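Local coordinates for cell division control protein 45 cdc45 putative (PDB 6CC2) that probably acts in DNA replication as the Cdc45 component of the Cdc45-MCM-GINS helicase of the parasite, at residues F82-G87 and E180-V185; Q211-K216 and A357-G362; Y228-L233 and M251-D256; K344-G347 and S351-A354. All coordinates share one frame; numbering follows the deposited sequence.

Overall arrangement
From the N terminus, the chain first builds a parallel sheet, and contact 1 closes a loop of some 93 residues by setting the end of strand 77-83 against the start of helix 182-192. Contact 2 opens only afterwards. It joins the end of helix 199-213 to helix 354-364 and closes the longest loop, about 141 residues. Contacts 3 and 4 lie within that loop, one after the other: contact 3 ties helix 219-233 to strand 251-257, and contact 4 folds the short connection between strand 338-344 and helix 354-364 on itself. No loops cross. Contacts 3 and 4 meet where Met251 packs on Lys344, while Arg184 of contact 1 touches Tyr228 of contact 3.

Contact 1 (F82-G87 and E180-V185); sequences FIDCAG and ESVGRV
Val182, in the first turn of helix 182-192, points its two methyls at Ile83, the last residue of strand 77-83, and Asp84 just after it, at the C-terminal ends of the strands of the parallel sheet. This sheet, flanked by helices, is the Rossmann-like core that Cdc45 proteins share with the DHH phosphoesterases. The two methyls divide the work. With CG1 anti to the carbonyl carbon (chi1 -66°), CG2 falls between the backbone N and the carbonyl carbon and reaches CG2 of Ile83 at 4.2 Å, and there the two branched chains meet at a slant. CG1 turns instead to the carboxylate of Asp84, 3.6 Å from OD1, the two side chains crossing at about a right angle. That carboxylate is held by others: OD1 is hydrogen-bonded to Ser108 OG and OD2 to Thr32 OG1, so the valine methyl merely rests against a group already fixed in place. Asp84 has positive phi, 62°, where the chain turns away from the sheet. Helix 33-48 packs beside the contact, with Cys38 touching both Ile83 and Val182. Asp34 of the same helix accepts from the backbone N of Val182 and of Gly183. Ser181 N-caps helix 182-192, its OG accepting from Arg184 N at 3.0 Å (N-H...O 153°).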
# COMPACT_ATOMS: atom_id res chain seq x y z
N PHE A 82 8.86 11.22 -11.32
CA PHE A 82 8.92 10.68 -9.97
C PHE A 82 7.48 10.37 -9.57
O PHE A 82 6.62 11.27 -9.56
CB PHE A 82 9.56 11.67 -9.01
CG PHE A 82 10.98 12.04 -9.37
CD1 PHE A 82 11.86 11.10 -9.88
CD2 PHE A 82 11.43 13.33 -9.20
CE1 PHE A 82 13.17 11.43 -10.20
CE2 PHE A 82 12.75 13.67 -9.51
CZ PHE A 82 13.62 12.72 -10.02
N ILE A 83 7.22 9.09 -9.27
CA ILE A 83 5.85 8.62 -9.01
C ILE A 83 5.69 8.25 -7.54
O ILE A 83 6.36 7.34 -7.03
CB ILE A 83 5.52 7.43 -9.92
CG1 ILE A 83 5.60 7.86 -11.39
CG2 ILE A 83 4.14 6.86 -9.59
CD1 ILE A 83 5.41 6.72 -12.39
N ASP A 84 4.77 8.96 -6.88
CA ASP A 84 4.38 8.77 -5.46
C ASP A 84 5.55 9.02 -4.52
O ASP A 84 5.59 8.52 -3.41
CB ASP A 84 3.74 7.40 -5.21
CG ASP A 84 2.46 7.50 -4.35
OD1 ASP A 84 2.02 8.63 -4.03
OD2 ASP A 84 1.87 6.44 -3.99
N CYS A 85 6.50 9.84 -4.96
CA CYS A 85 7.57 10.33 -4.11
C CYS A 85 8.05 11.66 -4.69
O CYS A 85 7.66 12.05 -5.79
CB CYS A 85 8.73 9.34 -4.03
SG CYS A 85 9.53 8.96 -5.62
N ALA A 86 8.87 12.36 -3.90
CA ALA A 86 9.62 13.55 -4.26
C ALA A 86 8.83 14.84 -4.17
O ALA A 86 9.42 15.92 -4.04
CB ALA A 86 10.18 13.44 -5.68
N GLY A 87 7.50 14.78 -4.23
CA GLY A 87 6.72 16.01 -4.23
C GLY A 87 6.86 16.83 -2.96
O GLY A 87 6.75 18.06 -3.00
N GLU A 180 -5.13 12.96 -4.11
CA GLU A 180 -5.56 12.12 -5.23
C GLU A 180 -4.57 11.02 -5.59
O GLU A 180 -3.35 11.23 -5.64
CB GLU A 180 -5.80 13.02 -6.45
CG GLU A 180 -6.54 12.36 -7.58
CD GLU A 180 -7.03 13.38 -8.58
OE1 GLU A 180 -6.23 14.25 -8.97
OE2 GLU A 180 -8.22 13.32 -8.95
N SER A 181 -5.11 9.84 -5.89
CA SER A 181 -4.32 8.70 -6.34
C SER A 181 -3.44 9.08 -7.52
O SER A 181 -3.87 9.84 -8.39
CB SER A 181 -5.29 7.57 -6.74
OG SER A 181 -4.86 6.83 -7.84
N VAL A 182 -2.22 8.56 -7.55
CA VAL A 182 -1.32 8.88 -8.66
C VAL A 182 -1.79 8.20 -9.95
O VAL A 182 -1.60 8.73 -11.07
CB VAL A 182 0.15 8.54 -8.34
CG1 VAL A 182 0.66 9.45 -7.21
CG2 VAL A 182 0.31 7.04 -7.93
N GLY A 183 -2.38 7.03 -9.84
CA GLY A 183 -3.02 6.42 -11.00
C GLY A 183 -4.16 7.24 -11.55
O GLY A 183 -4.37 7.30 -12.77
N ARG A 184 -4.91 7.91 -10.67
CA ARG A 184 -5.99 8.77 -11.11
C ARG A 184 -5.47 9.95 -11.92
O ARG A 184 -6.10 10.37 -12.90
CB ARG A 184 -6.78 9.25 -9.89
CG ARG A 184 -7.76 10.32 -10.16
CD ARG A 184 -8.94 9.83 -11.00
NE ARG A 184 -10.02 10.82 -11.00
CZ ARG A 184 -11.02 10.84 -10.13
NH1 ARG A 184 -11.12 9.91 -9.19
NH2 ARG A 184 -11.94 11.79 -10.21
N VAL A 185 -4.31 10.50 -11.53
CA VAL A 185 -3.72 11.60 -12.28
C VAL A 185 -3.32 11.12 -13.68
O VAL A 185 -3.52 11.84 -14.67
CB VAL A 185 -2.52 12.19 -11.53
CG1 VAL A 185 -1.80 13.23 -12.41
CG2 VAL A 185 -2.96 12.83 -10.23

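Contact 2 (Q211-K216 and A357-G362); sequences QYISLK and AAHAIG
Ile213 puts its terminal methyl squarely over the imidazole of His359, and this CH-pi contact is the heart of the meeting between helix 199-213 and helix 354-364. CD1 stands 3.5 Å from the ring centroid and only 11° off the ring normal, so it sits above the middle of one face and not at a rim. CG1 and CG2 follow it to the CE1 corner, each 3.8 Å from His359 CE1. With CG of His359 beside its backbone N (chi1 -77°), the ring swings from its own helix toward the isoleucine.

Purely apolar packing comes second: the same CD1 also lies 3.7 Å from Ala358 CB, so one methyl fills the angle between the alanine and the imidazole. No hydrogen bond crosses between the two segments.

Backbone bonds shape the end of the first helix. Leu215, with positive phi (71°), forms a Schellman motif in which Lys216 N bonds to Gln211 O and Leu215 N to Tyr212 O.

Helix 354-364 continues the packing along helix 199-213, with Ala357 on Trp202 and Ile206 and Ala358 on Ile206 and Cys209. Its other flanks meet helix 393-417 through Ala360 and helix 374-385 through Ala360 and Ile361.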
# COMPACT_ATOMS: atom_id res chain seq x y z
N GLN A 211 -4.97 2.81 -2.07
CA GLN A 211 -4.97 3.90 -1.09
C GLN A 211 -5.85 3.59 0.11
O GLN A 211 -5.48 3.89 1.26
CB GLN A 211 -5.46 5.20 -1.73
CG GLN A 211 -4.47 5.87 -2.66
CD GLN A 211 -5.00 7.23 -3.05
OE1 GLN A 211 -6.12 7.35 -3.56
NE2 GLN A 211 -4.21 8.27 -2.77
N TYR A 212 -7.03 3.04 -0.12
CA TYR A 212 -7.94 2.78 1.00
C TYR A 212 -7.42 1.64 1.86
O TYR A 212 -7.40 1.75 3.10
CB TYR A 212 -9.36 2.48 0.46
CG TYR A 212 -10.38 2.23 1.52
CD1 TYR A 212 -10.87 3.26 2.34
CD2 TYR A 212 -10.88 0.94 1.74
CE1 TYR A 212 -11.81 3.03 3.32
CE2 TYR A 212 -11.84 0.70 2.72
CZ TYR A 212 -12.29 1.74 3.51
OH TYR A 212 -13.23 1.49 4.49
N ILE A 213 -7.00 0.52 1.24
CA ILE A 213 -6.39 -0.57 1.99
C ILE A 213 -5.23 -0.08 2.84
O ILE A 213 -5.03 -0.52 3.98
CB ILE A 213 -5.93 -1.68 1.02
CG1 ILE A 213 -7.13 -2.38 0.42
CG2 ILE A 213 -5.02 -2.67 1.73
CD1 ILE A 213 -6.80 -3.28 -0.80
N SER A 214 -4.41 0.81 2.26
CA SER A 214 -3.19 1.28 2.90
C SER A 214 -3.43 2.35 3.96
O SER A 214 -2.45 2.85 4.54
CB SER A 214 -2.22 1.81 1.84
OG SER A 214 -1.81 0.77 0.97
N LEU A 215 -4.69 2.73 4.21
CA LEU A 215 -5.07 3.68 5.23
C LEU A 215 -4.66 5.12 4.90
O LEU A 215 -4.51 5.96 5.79
CB LEU A 215 -4.49 3.29 6.60
CG LEU A 215 -4.73 1.83 6.96
CD1 LEU A 215 -4.18 1.53 8.35
CD2 LEU A 215 -6.19 1.47 6.90
N LYS A 216 -4.62 5.45 3.60
CA LYS A 216 -4.25 6.78 3.15
C LYS A 216 -5.46 7.66 2.83
O LYS A 216 -5.34 8.89 2.85
CB LYS A 216 -3.37 6.67 1.90
CG LYS A 216 -2.02 6.04 2.19
CD LYS A 216 -1.22 5.77 0.96
CE LYS A 216 0.14 5.15 1.33
NZ LYS A 216 0.90 4.71 0.14
N ALA A 357 -7.76 -7.48 -6.32
CA ALA A 357 -6.55 -7.29 -7.11
C ALA A 357 -5.52 -6.45 -6.37
O ALA A 357 -4.31 -6.73 -6.44
CB ALA A 357 -6.92 -6.64 -8.44
N ALA A 358 -5.96 -5.38 -5.68
CA ALA A 358 -5.02 -4.58 -4.90
C ALA A 358 -4.38 -5.40 -3.77
O ALA A 358 -3.17 -5.26 -3.49
CB ALA A 358 -5.70 -3.34 -4.37
N HIS A 359 -5.15 -6.25 -3.12
CA HIS A 359 -4.56 -7.12 -2.09
C HIS A 359 -3.53 -8.05 -2.71
O HIS A 359 -2.44 -8.25 -2.16
CB HIS A 359 -5.65 -7.94 -1.37
CG HIS A 359 -6.44 -7.17 -0.37
ND1 HIS A 359 -5.87 -6.55 0.72
CD2 HIS A 359 -7.78 -6.97 -0.27
CE1 HIS A 359 -6.82 -5.98 1.44
NE2 HIS A 359 -7.98 -6.22 0.87
N ALA A 360 -3.87 -8.65 -3.85
CA ALA A 360 -3.00 -9.63 -4.48
C ALA A 360 -1.70 -8.98 -4.93
O ALA A 360 -0.61 -9.50 -4.69
CB ALA A 360 -3.70 -10.27 -5.67
N ILE A 361 -1.81 -7.83 -5.63
CA ILE A 361 -0.61 -7.15 -6.12
C ILE A 361 0.20 -6.61 -4.95
O ILE A 361 1.44 -6.69 -4.96
CB ILE A 361 -1.01 -6.03 -7.11
CG1 ILE A 361 -1.77 -6.64 -8.30
CG2 ILE A 361 0.23 -5.25 -7.59
CD1 ILE A 361 -2.51 -5.62 -9.15
N GLY A 362 -0.47 -6.06 -3.93
CA GLY A 362 0.24 -5.57 -2.77
C GLY A 362 1.06 -6.67 -2.11
O GLY A 362 2.19 -6.44 -1.66

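Contact 3 (Y228-L233 and M251-D256); sequences YFIDNL and MCVKMD. With EDO (1,2-ethanediol), chain K.
Tyr228 O is gripped twice by Asn232, from opposite faces of the carbonyl plane: by the backbone N in the ordinary helical bond at 3.0 Å, and by the side-chain ND2 at 2.9 Å. This helix, 219-233, packs over a small three-stranded mixed sheet, whose central strand 251-257 runs parallel to strand 237-238 and antiparallel to strand 338-344. The ND2 bond is fairly straight (159°), but its donor stands above the carbonyl plane, away from a lone-pair direction. The same amide nitrogen, ND2, lies 3.2 Å above the middle of the Tyr228 ring, so bond and ring together fix the amide, whose OD1 meets Lys191 NZ.

The helix-to-sheet contact itself is apolar. Ile230 and Val253 meet at about a right angle, Ile230 CG1 coming 3.8 Å from Val253 CG2 while Ile230 CD1 lies on CG1 of the valine. Val253 is also backed by Pro340 and Phe342 of strand 338-344. Farther along the strand, Asp256 OD2 makes a salt bridge to Arg263 NH1, and a bound ethanediol, probably from the crystallisation liquor, gives a weak bond to OD1. At the other end, selenomethionine Met251 bends at chi3 (-74°), and its CE touches Leu233 CD1 at 4.0 Å.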
# COMPACT_ATOMS: atom_id res chain seq x y z
N TYR A 228 -16.83 8.54 -9.84
CA TYR A 228 -16.22 9.12 -11.04
C TYR A 228 -16.11 8.08 -12.14
O TYR A 228 -16.42 8.37 -13.31
CB TYR A 228 -14.85 9.69 -10.71
CG TYR A 228 -14.18 10.41 -11.87
CD1 TYR A 228 -14.62 11.67 -12.25
CD2 TYR A 228 -13.11 9.85 -12.54
CE1 TYR A 228 -14.03 12.34 -13.30
CE2 TYR A 228 -12.49 10.54 -13.58
CZ TYR A 228 -12.97 11.77 -13.95
OH TYR A 228 -12.38 12.46 -15.00
N PHE A 229 -15.70 6.86 -11.78
CA PHE A 229 -15.62 5.79 -12.77
C PHE A 229 -17.00 5.42 -13.29
O PHE A 229 -17.18 5.18 -14.48
CB PHE A 229 -14.95 4.55 -12.18
CG PHE A 229 -13.63 4.80 -11.51
CD1 PHE A 229 -12.77 5.78 -11.97
CD2 PHE A 229 -13.24 4.03 -10.44
CE1 PHE A 229 -11.56 6.01 -11.33
CE2 PHE A 229 -12.01 4.24 -9.80
CZ PHE A 229 -11.19 5.22 -10.25
N ILE A 230 -17.99 5.35 -12.39
CA ILE A 230 -19.36 5.04 -12.79
C ILE A 230 -19.87 6.06 -13.78
O ILE A 230 -20.55 5.72 -14.77
CB ILE A 230 -20.29 4.96 -11.56
CG1 ILE A 230 -19.96 3.71 -10.72
CG2 ILE A 230 -21.73 4.97 -11.99
CD1 ILE A 230 -20.66 3.69 -9.37
N ASP A 231 -19.61 7.35 -13.52
CA ASP A 231 -20.08 8.41 -14.38
C ASP A 231 -19.44 8.31 -15.76
O ASP A 231 -20.12 8.45 -16.78
CB ASP A 231 -19.78 9.78 -13.76
CG ASP A 231 -20.67 10.10 -12.56
OD1 ASP A 231 -21.62 9.35 -12.28
OD2 ASP A 231 -20.42 11.12 -11.88
N ASN A 232 -18.12 8.08 -15.81
CA ASN A 232 -17.45 8.11 -17.11
C ASN A 232 -17.71 6.85 -17.93
O ASN A 232 -17.68 6.91 -19.18
CB ASN A 232 -15.96 8.33 -16.92
CG ASN A 232 -15.62 9.78 -16.66
OD1 ASN A 232 -15.51 10.58 -17.59
ND2 ASN A 232 -15.48 10.14 -15.39
N LEU A 233 -17.97 5.73 -17.28
CA LEU A 233 -18.31 4.49 -17.97
C LEU A 233 -19.81 4.26 -18.05
O LEU A 233 -20.23 3.25 -18.63
CB LEU A 233 -17.66 3.30 -17.28
CG LEU A 233 -16.12 3.25 -17.34
CD1 LEU A 233 -15.57 2.17 -16.48
CD2 LEU A 233 -15.68 3.05 -18.78
N MSE A 251 -16.69 -4.33 -17.36
CA MSE A 251 -16.41 -3.94 -15.98
C MSE A 251 -17.76 -3.54 -15.38
O MSE A 251 -18.68 -3.20 -16.13
CB MSE A 251 -15.41 -2.79 -15.90
CG MSE A 251 -14.01 -3.14 -16.43
SE MSE A 251 -12.85 -1.59 -16.74
CE MSE A 251 -13.68 -0.88 -18.33
N CYS A 252 -17.87 -3.55 -14.06
CA CYS A 252 -19.10 -3.13 -13.40
C CYS A 252 -18.81 -2.81 -11.95
O CYS A 252 -17.71 -3.01 -11.45
CB CYS A 252 -20.18 -4.21 -13.52
SG CYS A 252 -19.82 -5.67 -12.54
N VAL A 253 -19.84 -2.30 -11.26
CA VAL A 253 -19.76 -1.93 -9.85
C VAL A 253 -20.96 -2.54 -9.14
O VAL A 253 -22.09 -2.44 -9.63
CB VAL A 253 -19.76 -0.40 -9.67
CG1 VAL A 253 -19.88 -0.04 -8.20
CG2 VAL A 253 -18.51 0.19 -10.26
N LYS A 254 -20.73 -3.13 -7.98
CA LYS A 254 -21.83 -3.59 -7.14
C LYS A 254 -21.50 -3.33 -5.68
O LYS A 254 -20.32 -3.30 -5.30
CB LYS A 254 -22.14 -5.08 -7.34
CG LYS A 254 -21.04 -6.02 -6.98
CD LYS A 254 -21.55 -7.46 -6.87
CE LYS A 254 -22.05 -7.76 -5.47
NZ LYS A 254 -22.33 -9.21 -5.28
N MSE A 255 -22.54 -3.11 -4.89
CA MSE A 255 -22.40 -3.04 -3.42
C MSE A 255 -21.78 -4.34 -2.95
O MSE A 255 -22.11 -5.40 -3.46
CB MSE A 255 -23.75 -2.79 -2.76
CG MSE A 255 -23.66 -2.63 -1.23
SE MSE A 255 -22.55 -1.11 -0.66
CE MSE A 255 -23.27 0.26 -1.88
N ASP A 256 -20.87 -4.27 -1.99
CA ASP A 256 -20.10 -5.44 -1.61
C ASP A 256 -19.81 -5.38 -0.11
O ASP A 256 -19.92 -4.34 0.53
CB ASP A 256 -18.80 -5.50 -2.41
CG ASP A 256 -18.24 -6.90 -2.53
OD1 ASP A 256 -18.92 -7.86 -2.14
OD2 ASP A 256 -17.10 -7.03 -3.03
C1 EDO K . -20.16 -10.52 -0.59
O1 EDO K . -21.53 -10.58 -1.02
C2 EDO K . -19.31 -11.41 -1.49
O2 EDO K . -19.50 -11.03 -2.86

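Contact 4 (K344-G347 and S351-A354); sequences KKFG and SISA
Phe346 and Ile352 make the closely packed half of this contact, pointing at each other across the loop that joins strand 338-344 to helix 354-364. The side chains meet at about a right angle. CD1 of Ile352 comes 4.0 Å from CD2 of the ring, and CB of the isoleucine sits near CE2, so the aliphatic chain comes to the CD2-CE2 side of the ring at a slant. CG1 of Ile352 stays beside its backbone N (chi1 -60°) and the chain then runs straight out (chi2 179°), which carries CD1 to the ring. Ala390 touches both residues. CG of Lys344 lies 4.2 Å above one face of the Phe346 ring, toward its rim.

The backbones are held less closely. Between them a single water donates to Lys344 O at 2.7 Å and accepts from Ile352 N at 3.0 Å, bridging the two segments. Ile352 O is buried here without a polar partner in the model, its nearest neighbour across the loop being Lys344 N at 3.6 Å. Lys344 leads its own ammonium group away from the contact to a salt bridge with Asp199, and Gly347 at the turn is exposed.

Beyond Ile352, Ser353 N-caps helix 354-364 through a weak hydrogen bond from Phe355 N to its OG; its backbone N bonds to Asp356 OD2. The whole is a compact strand-loop-helix connection, closed by a hydrophobic pair and a bridging water.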
# COMPACT_ATOMS: atom_id res chain seq x y z
N LYS A 344 -13.76 -6.40 -12.86
CA LYS A 344 -13.47 -6.64 -14.27
C LYS A 344 -13.66 -8.12 -14.55
O LYS A 344 -13.22 -8.97 -13.76
CB LYS A 344 -12.04 -6.21 -14.61
CG LYS A 344 -11.65 -6.52 -16.06
CD LYS A 344 -10.22 -6.13 -16.34
CE LYS A 344 -9.76 -6.70 -17.70
NZ LYS A 344 -10.58 -6.21 -18.81
N LYS A 345 -14.33 -8.43 -15.67
CA LYS A 345 -14.56 -9.81 -16.08
C LYS A 345 -13.32 -10.39 -16.75
O LYS A 345 -12.73 -9.77 -17.63
CB LYS A 345 -15.74 -9.88 -17.03
CG LYS A 345 -16.31 -11.27 -17.22
CD LYS A 345 -17.54 -11.24 -18.11
CE LYS A 345 -18.25 -12.57 -18.16
NZ LYS A 345 -19.44 -12.51 -19.05
N PHE A 346 -12.91 -11.58 -16.30
CA PHE A 346 -11.80 -12.33 -16.88
C PHE A 346 -12.39 -13.63 -17.41
O PHE A 346 -12.68 -14.55 -16.62
CB PHE A 346 -10.71 -12.59 -15.86
CG PHE A 346 -10.03 -11.34 -15.34
CD1 PHE A 346 -9.04 -10.72 -16.08
CD2 PHE A 346 -10.37 -10.81 -14.12
CE1 PHE A 346 -8.40 -9.60 -15.60
CE2 PHE A 346 -9.74 -9.68 -13.63
CZ PHE A 346 -8.75 -9.07 -14.38
N GLY A 347 -12.58 -13.72 -18.72
CA GLY A 347 -13.26 -14.88 -19.28
C GLY A 347 -14.67 -14.96 -18.74
O GLY A 347 -15.49 -14.06 -18.97
N SER A 351 -15.47 -12.65 -10.39
CA SER A 351 -15.33 -12.66 -8.94
C SER A 351 -14.16 -11.83 -8.42
O SER A 351 -13.99 -11.72 -7.20
CB SER A 351 -15.16 -14.12 -8.44
OG SER A 351 -13.89 -14.65 -8.80
N ILE A 352 -13.37 -11.21 -9.30
CA ILE A 352 -12.20 -10.45 -8.88
C ILE A 352 -12.54 -8.97 -8.90
O ILE A 352 -12.69 -8.37 -9.99
CB ILE A 352 -11.00 -10.75 -9.79
CG1 ILE A 352 -10.64 -12.25 -9.75
CG2 ILE A 352 -9.81 -9.92 -9.33
CD1 ILE A 352 -9.46 -12.64 -10.63
N SER A 353 -12.62 -8.37 -7.72
CA SER A 353 -12.81 -6.93 -7.59
C SER A 353 -11.46 -6.22 -7.56
O SER A 353 -10.39 -6.83 -7.41
CB SER A 353 -13.58 -6.60 -6.33
OG SER A 353 -12.71 -6.69 -5.23
N ALA A 354 -11.51 -4.89 -7.68
CA ALA A 354 -10.29 -4.09 -7.59
C ALA A 354 -9.70 -4.14 -6.19
O ALA A 354 -8.49 -3.94 -6.06
CB ALA A 354 -10.58 -2.65 -8.02
O HOH W 1 -13.22 -11.23 -12.31